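Local coordinates for protein SG7.AF (Anopheles freeborni, PDB 6XL7) that inhibits the alternative pathway of host complement as a mosquito salivary protein, acting on the activated C3 convertase C3bBb and sparing the classical pathway, at residues E7-K10 with T11-R14; G32-S35 with Q36-P40; K43-L46 with N47-D50; Y99-A102 with L103-R107. All coordinates share one frame; numbering follows the deposited sequence.

Contact 1. Residues E7-K10 with T11-R14; sequences ELLK and TFRR. With SO4 (sulfate ion), chain B.
Leu8 and Phe12 lie side by side and point the same way, and this is the tight part of the contact: Leu8 CG meets Phe12 CE2 at 3.7 Å, in the ring plane and at its edge. That edge also runs close to the backbone, with Phe12 CD2 3.2 Å from Leu8 O. Leu9 reaches the ring less closely, its CD2 staying 4.2 Å from Phe12 CD2. Thr11 is buried too, and its OG1, held beside the backbone N (chi1 -77°), shares a water with Glu7 O. All this belongs to the last turns of helix 2-13, where the N-H groups of Thr11, Phe12 and Arg13 bond to the carbonyls four residues back; the one from Phe12 N to Leu8 O measures 3.0 Å. Leu41 of helix 23-46 and Met62 of helix 56-77 close over the apolar side. The other side is exposed, made of long basic chains around a sulfate that probably came from the crystallisation liquor. A bend at chi3 (50°) turns the edge of the Arg13 guanidinium to the anion, so that NH2 reaches sulfate O4 at 2.8 Å in a nearly straight bond (174°), while NH1 takes O3 at 2.9 Å. Arg14 was deposited in two conformers; in the one described, NH1 bonds to sulfate O2 and Lys10 CG lies over one guanidinium face, a placement that the second conformer leaves doubtful.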
loop_
_atom_site.group_PDB
_atom_site.type_symbol
_atom_site.label_atom_id
_atom_site.label_comp_id
_atom_site.label_asym_id
_atom_site.label_seq_id
_atom_site.Cartn_x
_atom_site.Cartn_y
_atom_site.Cartn_z
ATOM N N GLU A 7 -11.905 -5.678 8.536
ATOM C CA GLU A 7 -10.741 -5.414 9.377
ATOM C C GLU A 7 -9.541 -5.012 8.527
ATOM O O GLU A 7 -8.773 -4.110 8.890
ATOM C CB GLU A 7 -10.414 -6.634 10.244
ATOM C CG GLU A 7 -9.238 -6.348 11.189
ATOM C CD GLU A 7 -8.906 -7.483 12.132
ATOM O OE1 GLU A 7 -9.511 -8.570 12.016
ATOM O OE2 GLU A 7 -8.024 -7.275 12.996
ATOM N N LEU A 8 -9.373 -5.654 7.375
ATOM C CA LEU A 8 -8.300 -5.277 6.474
ATOM C C LEU A 8 -8.500 -3.860 5.944
ATOM O O LEU A 8 -7.543 -3.078 5.853
ATOM C CB LEU A 8 -8.230 -6.298 5.344
ATOM C CG LEU A 8 -7.124 -6.090 4.322
ATOM C CD1 LEU A 8 -5.755 -6.353 4.944
ATOM C CD2 LEU A 8 -7.363 -7.019 3.149
ATOM N N LEU A 9 -9.732 -3.505 5.579
ATOM C CA LEU A 9 -9.973 -2.155 5.069
ATOM C C LEU A 9 -9.827 -1.101 6.162
ATOM O O LEU A 9 -9.421 0.033 5.872
ATOM C CB LEU A 9 -11.329 -2.081 4.366
ATOM C CG LEU A 9 -11.312 -2.925 3.085
ATOM C CD1 LEU A 9 -12.682 -3.002 2.468
ATOM C CD2 LEU A 9 -10.311 -2.364 2.076
ATOM N N LYS A 10 -10.124 -1.454 7.412
ATOM C CA LYS A 10 -9.814 -0.562 8.525
ATOM C C LYS A 10 -8.328 -0.228 8.538
ATOM O O LYS A 10 -7.940 0.934 8.727
ATOM C CB LYS A 10 -10.232 -1.232 9.830
ATOM C CG LYS A 10 -9.771 -0.515 11.091
ATOM C CD LYS A 10 -10.274 -1.268 12.307
ATOM C CE LYS A 10 -9.733 -0.686 13.597
ATOM N NZ LYS A 10 -10.066 -1.557 14.756
ATOM N N THR A 11 -7.490 -1.229 8.288
ATOM C CA THR A 11 -6.052 -1.006 8.207
ATOM C C THR A 11 -5.688 -0.143 7.002
ATOM O O THR A 11 -4.823 0.736 7.102
ATOM C CB THR A 11 -5.337 -2.360 8.200
ATOM O OG1 THR A 11 -5.314 -2.874 9.538
ATOM C CG2 THR A 11 -3.909 -2.243 7.704
ATOM N N PHE A 12 -6.337 -0.357 5.850
ATOM C CA PHE A 12 -6.040 0.479 4.690
ATOM C C PHE A 12 -6.418 1.933 4.928
ATOM O O PHE A 12 -5.745 2.838 4.415
ATOM C CB PHE A 12 -6.708 -0.064 3.415
ATOM C CG PHE A 12 -5.923 -1.151 2.739
ATOM C CD1 PHE A 12 -4.886 -0.832 1.879
ATOM C CD2 PHE A 12 -6.197 -2.485 2.983
ATOM C CE1 PHE A 12 -4.138 -1.828 1.278
ATOM C CE2 PHE A 12 -5.456 -3.492 2.371
ATOM C CZ PHE A 12 -4.417 -3.159 1.528
ATOM N N ARG A 13 -7.480 2.183 5.703
ATOM C CA ARG A 13 -7.839 3.554 6.056
ATOM C C ARG A 13 -6.682 4.268 6.743
ATOM O O ARG A 13 -6.550 5.492 6.627
ATOM C CB ARG A 13 -9.094 3.551 6.935
ATOM C CG ARG A 13 -9.465 4.911 7.496
ATOM C CD ARG A 13 -10.847 4.907 8.134
ATOM N NE ARG A 13 -11.052 3.821 9.089
ATOM C CZ ARG A 13 -10.593 3.826 10.337
ATOM N NH1 ARG A 13 -9.862 4.853 10.769
ATOM N NH2 ARG A 13 -10.849 2.804 11.143
ATOM N N ARG A 14 -5.818 3.524 7.435
ATOM C CA ARG A 14 -4.675 4.116 8.114
ATOM C C ARG A 14 -3.526 4.453 7.167
ATOM O O ARG A 14 -2.584 5.134 7.588
ATOM C CB ARG A 14 -4.228 3.211 9.272
ATOM C CG ARG A 14 -5.214 3.199 10.446
ATOM C CD ARG A 14 -5.240 1.862 11.195
ATOM N NE ARG A 14 -6.090 1.905 12.384
ATOM C CZ ARG A 14 -6.326 0.862 13.174
ATOM N NH1 ARG A 14 -7.105 0.998 14.240
ATOM N NH2 ARG A 14 -5.785 -0.318 12.901
HETATM S S SO4 B . -9.206 3.835 14.394
HETATM O O1 SO4 B . -10.038 4.830 15.067
HETATM O O2 SO4 B . -8.275 3.254 15.356
HETATM O O3 SO4 B . -8.450 4.470 13.321
HETATM O O4 SO4 B . -10.065 2.783 13.849
HETATM O O HOH W 1 -7.316 -3.242 11.065
#

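Contact 2. Residues G32-S35 with Q36-P40; sequences GVQS and QLREP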
loop_
_atom_site.group_PDB
_atom_site.type_symbol
_atom_site.label_atom_id
_atom_site.label_comp_id
_atom_site.label_asym_id
_atom_site.label_seq_id
_atom_site.Cartn_x
_atom_site.Cartn_y
_atom_site.Cartn_z
ATOM N N GLY A 32 -1.415 2.468 -7.142
ATOM C CA GLY A 32 -0.446 1.479 -6.705
ATOM C C GLY A 32 -0.932 0.694 -5.504
ATOM O O GLY A 32 -0.863 -0.537 -5.481
ATOM N N VAL A 33 -1.427 1.402 -4.487
ATOM C CA VAL A 33 -1.921 0.726 -3.289
ATOM C C VAL A 33 -3.123 -0.149 -3.626
ATOM O O VAL A 33 -3.227 -1.288 -3.148
ATOM C CB VAL A 33 -2.228 1.751 -2.177
ATOM C CG1 VAL A 33 -2.938 1.079 -1.005
ATOM C CG2 VAL A 33 -0.948 2.402 -1.700
ATOM N N GLN A 34 -4.034 0.355 -4.463
ATOM C CA GLN A 34 -5.226 -0.416 -4.821
ATOM C C GLN A 34 -4.854 -1.700 -5.549
ATOM O O GLN A 34 -5.370 -2.782 -5.237
ATOM C CB GLN A 34 -6.140 0.416 -5.729
ATOM C CG GLN A 34 -6.761 1.659 -5.109
ATOM C CD GLN A 34 -7.363 2.619 -6.134
ATOM O OE1 GLN A 34 -6.899 2.712 -7.274
ATOM N NE2 GLN A 34 -8.392 3.348 -5.721
ATOM N N SER A 35 -3.979 -1.594 -6.552
ATOM C CA SER A 35 -3.729 -2.722 -7.445
ATOM C C SER A 35 -2.760 -3.723 -6.825
ATOM O O SER A 35 -2.910 -4.932 -7.020
ATOM C CB SER A 35 -3.187 -2.217 -8.785
ATOM O OG SER A 35 -1.976 -1.498 -8.610
ATOM N N GLN A 36 -1.760 -3.245 -6.089
ATOM C CA GLN A 36 -0.746 -4.137 -5.554
ATOM C C GLN A 36 -1.113 -4.721 -4.196
ATOM O O GLN A 36 -0.574 -5.776 -3.825
ATOM C CB GLN A 36 0.599 -3.411 -5.438
ATOM C CG GLN A 36 1.216 -2.999 -6.773
ATOM C CD GLN A 36 1.782 -4.172 -7.541
ATOM O OE1 GLN A 36 2.296 -5.131 -6.958
ATOM N NE2 GLN A 36 1.699 -4.099 -8.862
ATOM N N LEU A 37 -2.016 -4.073 -3.455
ATOM C CA LEU A 37 -2.295 -4.472 -2.079
ATOM C C LEU A 37 -3.780 -4.666 -1.786
ATOM O O LEU A 37 -4.185 -5.760 -1.368
ATOM C CB LEU A 37 -1.673 -3.466 -1.105
ATOM C CG LEU A 37 -0.144 -3.544 -1.023
ATOM C CD1 LEU A 37 0.404 -2.290 -0.392
ATOM C CD2 LEU A 37 0.269 -4.764 -0.214
ATOM N N ARG A 38 -4.606 -3.634 -1.993
ATOM C CA ARG A 38 -5.984 -3.711 -1.525
ATOM C C ARG A 38 -6.756 -4.816 -2.244
ATOM O O ARG A 38 -7.413 -5.639 -1.599
ATOM C CB ARG A 38 -6.680 -2.355 -1.649
ATOM C CG ARG A 38 -7.958 -2.264 -0.825
ATOM C CD ARG A 38 -8.667 -0.923 -0.981
ATOM N NE ARG A 38 -7.967 0.171 -0.311
ATOM C CZ ARG A 38 -7.160 1.029 -0.926
ATOM N NH1 ARG A 38 -6.948 0.916 -2.225
ATOM N NH2 ARG A 38 -6.558 2.000 -0.248
ATOM N N GLU A 39 -6.674 -4.858 -3.574
ATOM C CA GLU A 39 -7.408 -5.905 -4.292
ATOM C C GLU A 39 -6.917 -7.311 -3.966
ATOM O O GLU A 39 -7.740 -8.146 -3.550
ATOM C CB GLU A 39 -7.483 -5.613 -5.797
ATOM C CG GLU A 39 -8.067 -6.775 -6.576
ATOM C CD GLU A 39 -8.180 -6.516 -8.066
ATOM O OE1 GLU A 39 -7.597 -5.526 -8.553
ATOM O OE2 GLU A 39 -8.856 -7.320 -8.745
ATOM N N PRO A 40 -5.628 -7.646 -4.089
ATOM C CA PRO A 40 -5.231 -9.034 -3.797
ATOM C C PRO A 40 -5.417 -9.435 -2.345
ATOM O O PRO A 40 -5.811 -10.575 -2.081
ATOM C CB PRO A 40 -3.765 -9.105 -4.253
ATOM C CG PRO A 40 -3.324 -7.707 -4.369
ATOM C CD PRO A 40 -4.530 -6.882 -4.707
HETATM O O HOH W 2 -0.021 -2.306 -10.350
HETATM O O HOH W 3 -4.772 -6.174 -8.566
#
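Gln36 bends sharply at its second torsion (chi2 -74°), turning NE2 to where a water can link it to Ser35, whose OG sits between its own backbone N and carbonyl carbon (chi1 60°). That water accepts from Gln36 NE2 at 2.9 Å and donates to Ser35 OG at 2.7 Å; the same OG is also hydrogen-bonded to Phe31 O. Along the backbone the spacing of the bonds changes. Gln36 N still reaches Gly32 O, four residues back, but Val33 O takes two donors: Arg38 N at 3.0 Å in the carbonyl plane, and Leu37 N at 3.1 Å from above that plane. Glu39 N then bonds to Gln34 O at 3.0 Å, again five residues back. This is a pi-type turn within helix 23-46, and it runs into a kink at Pro40, which has no N-H to give. Pro40 CD instead packs 3.4 Å from Ser35 O, and a second water satisfies that carbonyl while also donating to Glu39 OE1. The NH1 edge of the Arg38 guanidinium lies toward Gln34 CG, its plane 84° from the amide, a closeness the two deposited Arg38 conformers leave doubtful. Val33 and Leu37 face the interior, against Phe12 and Val66.

Contact 3. Residues K43-L46 with N47-D50; sequences KKVL and NYWD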
loop_
_atom_site.group_PDB
_atom_site.type_symbol
_atom_site.label_atom_id
_atom_site.label_comp_id
_atom_site.label_asym_id
_atom_site.label_seq_id
_atom_site.Cartn_x
_atom_site.Cartn_y
_atom_site.Cartn_z
ATOM N N LYS A 43 -9.175 -10.106 -1.584
ATOM C CA LYS A 43 -9.558 -11.395 -2.155
ATOM C C LYS A 43 -9.062 -12.545 -1.291
ATOM O O LYS A 43 -9.766 -13.548 -1.113
ATOM C CB LYS A 43 -8.970 -11.551 -3.555
ATOM C CG LYS A 43 -9.467 -10.616 -4.625
ATOM C CD LYS A 43 -8.877 -11.084 -5.955
ATOM C CE LYS A 43 -9.075 -10.090 -7.068
ATOM N NZ LYS A 43 -8.628 -10.651 -8.375
ATOM N N LYS A 44 -7.853 -12.421 -0.747
ATOM C CA LYS A 44 -7.290 -13.485 0.076
ATOM C C LYS A 44 -8.111 -13.696 1.342
ATOM O O LYS A 44 -8.506 -14.827 1.664
ATOM C CB LYS A 44 -5.846 -13.128 0.418
ATOM C CG LYS A 44 -5.078 -14.164 1.220
ATOM C CD LYS A 44 -3.617 -13.718 1.329
ATOM C CE LYS A 44 -2.760 -14.653 2.178
ATOM N NZ LYS A 44 -2.515 -15.966 1.524
ATOM N N VAL A 45 -8.382 -12.618 2.080
ATOM C CA VAL A 45 -9.035 -12.772 3.377
ATOM C C VAL A 45 -10.510 -13.084 3.245
ATOM O O VAL A 45 -11.105 -13.612 4.190
ATOM C CB VAL A 45 -8.808 -11.572 4.314
ATOM C CG1 VAL A 45 -7.326 -11.250 4.428
ATOM C CG2 VAL A 45 -9.639 -10.347 3.879
ATOM N N LEU A 46 -11.115 -12.775 2.101
ATOM C CA LEU A 46 -12.500 -13.158 1.889
ATOM C C LEU A 46 -12.697 -14.655 2.106
ATOM O O LEU A 46 -13.744 -15.068 2.614
ATOM C CB LEU A 46 -12.917 -12.750 0.475
ATOM C CG LEU A 46 -14.386 -12.790 0.097
ATOM C CD1 LEU A 46 -15.235 -12.075 1.137
ATOM C CD2 LEU A 46 -14.531 -12.148 -1.270
ATOM N N ASN A 47 -11.685 -15.470 1.764
ATOM C CA ASN A 47 -11.764 -16.930 1.849
ATOM C C ASN A 47 -11.763 -17.465 3.272
ATOM O O ASN A 47 -12.139 -18.622 3.479
ATOM C CB ASN A 47 -10.565 -17.583 1.143
ATOM C CG ASN A 47 -10.527 -17.318 -0.352
ATOM O OD1 ASN A 47 -11.247 -17.956 -1.123
ATOM N ND2 ASN A 47 -9.671 -16.393 -0.772
ATOM N N TYR A 48 -11.325 -16.679 4.240
ATOM C CA TYR A 48 -11.099 -17.207 5.576
ATOM C C TYR A 48 -12.423 -17.590 6.220
ATOM O O TYR A 48 -13.439 -16.916 6.024
ATOM C CB TYR A 48 -10.441 -16.130 6.423
ATOM C CG TYR A 48 -9.029 -15.772 6.018
ATOM C CD1 TYR A 48 -8.315 -16.551 5.106
ATOM C CD2 TYR A 48 -8.410 -14.661 6.564
ATOM C CE1 TYR A 48 -7.012 -16.214 4.746
ATOM C CE2 TYR A 48 -7.118 -14.330 6.222
ATOM C CZ TYR A 48 -6.431 -15.100 5.312
ATOM O OH TYR A 48 -5.133 -14.744 4.995
ATOM N N TRP A 49 -12.414 -18.662 7.013
ATOM C CA TRP A 49 -13.614 -19.005 7.757
ATOM C C TRP A 49 -13.920 -17.934 8.791
ATOM O O TRP A 49 -13.072 -17.111 9.157
ATOM C CB TRP A 49 -13.487 -20.350 8.483
ATOM C CG TRP A 49 -14.535 -21.350 8.101
ATOM C CD1 TRP A 49 -15.630 -21.744 8.821
ATOM C CD2 TRP A 49 -14.564 -22.087 6.887
ATOM N NE1 TRP A 49 -16.334 -22.690 8.116
ATOM C CE2 TRP A 49 -15.700 -22.915 6.918
ATOM C CE3 TRP A 49 -13.731 -22.117 5.763
ATOM C CZ2 TRP A 49 -16.021 -23.773 5.867
ATOM C CZ3 TRP A 49 -14.039 -22.957 4.739
ATOM C CH2 TRP A 49 -15.176 -23.768 4.781
ATOM N N ASP A 50 -15.148 -18.003 9.302
ATOM C CA ASP A 50 -15.721 -16.908 10.068
ATOM C C ASP A 50 -14.848 -16.496 11.257
ATOM O O ASP A 50 -14.827 -15.318 11.627
ATOM C CB ASP A 50 -17.128 -17.302 10.555
ATOM C CG ASP A 50 -17.984 -18.022 9.479
ATOM O OD1 ASP A 50 -17.470 -18.458 8.414
ATOM O OD2 ASP A 50 -19.217 -18.127 9.692
#
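Asn47 turns its side chain back onto the helix end, and Lys44 O accepts from it twice: from Asn47 N at 3.2 Å and from Asn47 ND2 at 3.1 Å. Both donors stand above the carbonyl plane on the same face, and the carbonyl oxygen lies close to the plane of the Asn47 amide. With CG beside the backbone N (chi1 -64°), the amide can reach back over the turn; ND2 also comes within 2.9 Å of Lys43 O, but the angle is too poor for a bond. The next backbone donor, Tyr48 N, is satisfied by Val45 O at 3.1 Å with a fairly straight N-H (163°). Both backbone bonds span three residues, the tighter spacing of a 3-10-like turn in place of the alpha-helical one. The Tyr48 ring lies across Val45, whose CA sits over the ring face, 3.8 Å from the centroid and 12° off the normal, a CH-pi contact. Val45 CG1 adds an apolar touch at 3.6 Å from Tyr48 CE2. The aliphatic part of Lys44 crosses the phenol end, CE coming 3.7 Å from Tyr48 OH. Backbone bonds to Ala1 tie Val45, Leu46 and Tyr48 to the chain start, Val45 packs on His4 and Val5 of helix 2-13, Leu114 touches Val45 and Tyr48, and the loop continues to strand 53-54, which pairs antiparallel with strand 115-116.

Contact 4. Residues Y99-A102 with L103-R107; sequences YLTA and LGEIR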
loop_
_atom_site.group_PDB
_atom_site.type_symbol
_atom_site.label_atom_id
_atom_site.label_comp_id
_atom_site.label_asym_id
_atom_site.label_seq_id
_atom_site.Cartn_x
_atom_site.Cartn_y
_atom_site.Cartn_z
ATOM N N TYR A 99 8.181 1.940 -7.191
ATOM C CA TYR A 99 7.082 2.036 -6.234
ATOM C C TYR A 99 6.203 0.795 -6.304
ATOM O O TYR A 99 5.928 0.152 -5.284
ATOM C CB TYR A 99 6.271 3.292 -6.563
ATOM C CG TYR A 99 5.009 3.500 -5.763
ATOM C CD1 TYR A 99 5.056 3.635 -4.380
ATOM C CD2 TYR A 99 3.772 3.609 -6.407
ATOM C CE1 TYR A 99 3.893 3.856 -3.646
ATOM C CE2 TYR A 99 2.612 3.819 -5.690
ATOM C CZ TYR A 99 2.680 3.944 -4.312
ATOM O OH TYR A 99 1.547 4.166 -3.548
ATOM N N LEU A 100 5.755 0.441 -7.505
ATOM C CA LEU A 100 4.867 -0.709 -7.657
ATOM C C LEU A 100 5.551 -2.001 -7.222
ATOM O O LEU A 100 4.940 -2.829 -6.532
ATOM C CB LEU A 100 4.405 -0.806 -9.106
ATOM C CG LEU A 100 3.580 0.385 -9.599
ATOM C CD1 LEU A 100 3.213 0.202 -11.053
ATOM C CD2 LEU A 100 2.323 0.567 -8.753
ATOM N N THR A 101 6.815 -2.195 -7.614
ATOM C CA THR A 101 7.564 -3.378 -7.192
ATOM C C THR A 101 7.684 -3.446 -5.673
ATOM O O THR A 101 7.518 -4.521 -5.077
ATOM C CB THR A 101 8.951 -3.375 -7.833
ATOM O OG1 THR A 101 8.820 -3.448 -9.260
ATOM C CG2 THR A 101 9.779 -4.547 -7.339
ATOM N N ALA A 102 7.954 -2.313 -5.025
ATOM C CA ALA A 102 8.097 -2.319 -3.574
ATOM C C ALA A 102 6.771 -2.653 -2.899
ATOM O O ALA A 102 6.749 -3.374 -1.891
ATOM C CB ALA A 102 8.644 -0.971 -3.097
ATOM N N LEU A 103 5.656 -2.146 -3.433
ATOM C CA LEU A 103 4.351 -2.501 -2.877
ATOM C C LEU A 103 4.082 -3.985 -3.057
ATOM O O LEU A 103 3.512 -4.632 -2.170
ATOM C CB LEU A 103 3.241 -1.684 -3.536
ATOM C CG LEU A 103 3.245 -0.176 -3.267
ATOM C CD1 LEU A 103 2.093 0.478 -4.007
ATOM C CD2 LEU A 103 3.183 0.153 -1.776
ATOM N N GLY A 104 4.487 -4.544 -4.196
ATOM C CA GLY A 104 4.303 -5.967 -4.418
ATOM C C GLY A 104 5.071 -6.814 -3.425
ATOM O O GLY A 104 4.594 -7.869 -2.991
ATOM N N GLU A 105 6.267 -6.368 -3.047
ATOM C CA GLU A 105 7.038 -7.084 -2.038
ATOM C C GLU A 105 6.343 -7.020 -0.686
ATOM O O GLU A 105 6.297 -8.021 0.043
ATOM C CB GLU A 105 8.457 -6.522 -1.963
ATOM C CG GLU A 105 9.245 -6.732 -3.244
ATOM C CD GLU A 105 10.609 -6.064 -3.218
ATOM O OE1 GLU A 105 11.403 -6.299 -4.153
ATOM O OE2 GLU A 105 10.883 -5.311 -2.263
ATOM N N ILE A 106 5.767 -5.866 -0.353
ATOM C CA ILE A 106 4.974 -5.749 0.869
ATOM C C ILE A 106 3.797 -6.716 0.838
ATOM O O ILE A 106 3.464 -7.334 1.856
ATOM C CB ILE A 106 4.534 -4.292 1.105
ATOM C CG1 ILE A 106 5.748 -3.405 1.426
ATOM C CG2 ILE A 106 3.510 -4.225 2.233
ATOM C CD1 ILE A 106 5.447 -1.919 1.281
ATOM N N ARG A 107 3.160 -6.882 -0.327
ATOM C CA ARG A 107 2.057 -7.835 -0.427
ATOM C C ARG A 107 2.512 -9.235 -0.037
ATOM O O ARG A 107 1.863 -9.906 0.774
ATOM C CB ARG A 107 1.476 -7.844 -1.848
ATOM C CG ARG A 107 0.344 -8.879 -2.031
ATOM C CD ARG A 107 -0.095 -9.063 -3.485
ATOM N NE ARG A 107 1.009 -9.435 -4.369
ATOM C CZ ARG A 107 1.566 -8.616 -5.258
ATOM N NH1 ARG A 107 1.118 -7.371 -5.395
ATOM N NH2 ARG A 107 2.570 -9.043 -6.016
#
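Leu103, Gly104, Glu105 and Ile106 each give their backbone N-H to the carbonyl four residues back, on Tyr99, Leu100, Thr101 and Ala102, in regular alpha-helical succession, the Gly104 N to Leu100 O bond being 2.9 Å long. Tyr99 and Leu103 carry the side-chain contact. With CG anti to the backbone N (chi1 174°), the Tyr99 ring stands out mostly across the helix axis, and Leu103 CD1 rests over one of its faces: it lies 3.8 Å from the ring centroid and 23° off the normal, a CH-pi contact shifted toward the rim. Its nearest ring atom is Tyr99 CZ, 3.5 Å from Leu103 CD1. The phenol oxygen is satisfied by Ala29 O, and Phe73 stacks with the ring. On the exposed side, Glu105 CG lies 3.4 Å from Thr101 O, and Thr101 CG2 only brushes Glu105 OE1 at 4.0 Å, while Thr101 OG1 bonds back to Pro97 O. Ile106 CG1 packs 3.5 Å from Ala102 O. Leu103, Ala102 and Tyr99 all touch Val69 of helix 56-77, and Leu103 also meets Gln36 of helix 23-46. A helix whose apolar face settles between two others in this way is characteristic of a helical bundle, as found here in an Aegyptin C-terminal domain family protein.

How the contacts relate
From the N terminus the contacts come in series, and none nests in or crosses another; each closes only a turn or two of local chain. Contact 1 lies on helix 2-13, contacts 2 and 3 adjoin in sequence on helix 23-46 and the loop after it, and contact 4 lies on helix 89-113. Their joining is spatial. Phe12 CZ of contact 1 packs 3.5 Å from Arg38 CA of contact 2, and Leu8 meets Val45 of contact 3. Contact 2 reaches contact 4 through Gln36 O and Arg107 NH1, probably hydrogen-bonded at 2.8 Å. Contact 2 thus lies between helices 2-13 and 89-113, whereas contacts 1 and 4 stay about 8 Å apart at their nearest atoms.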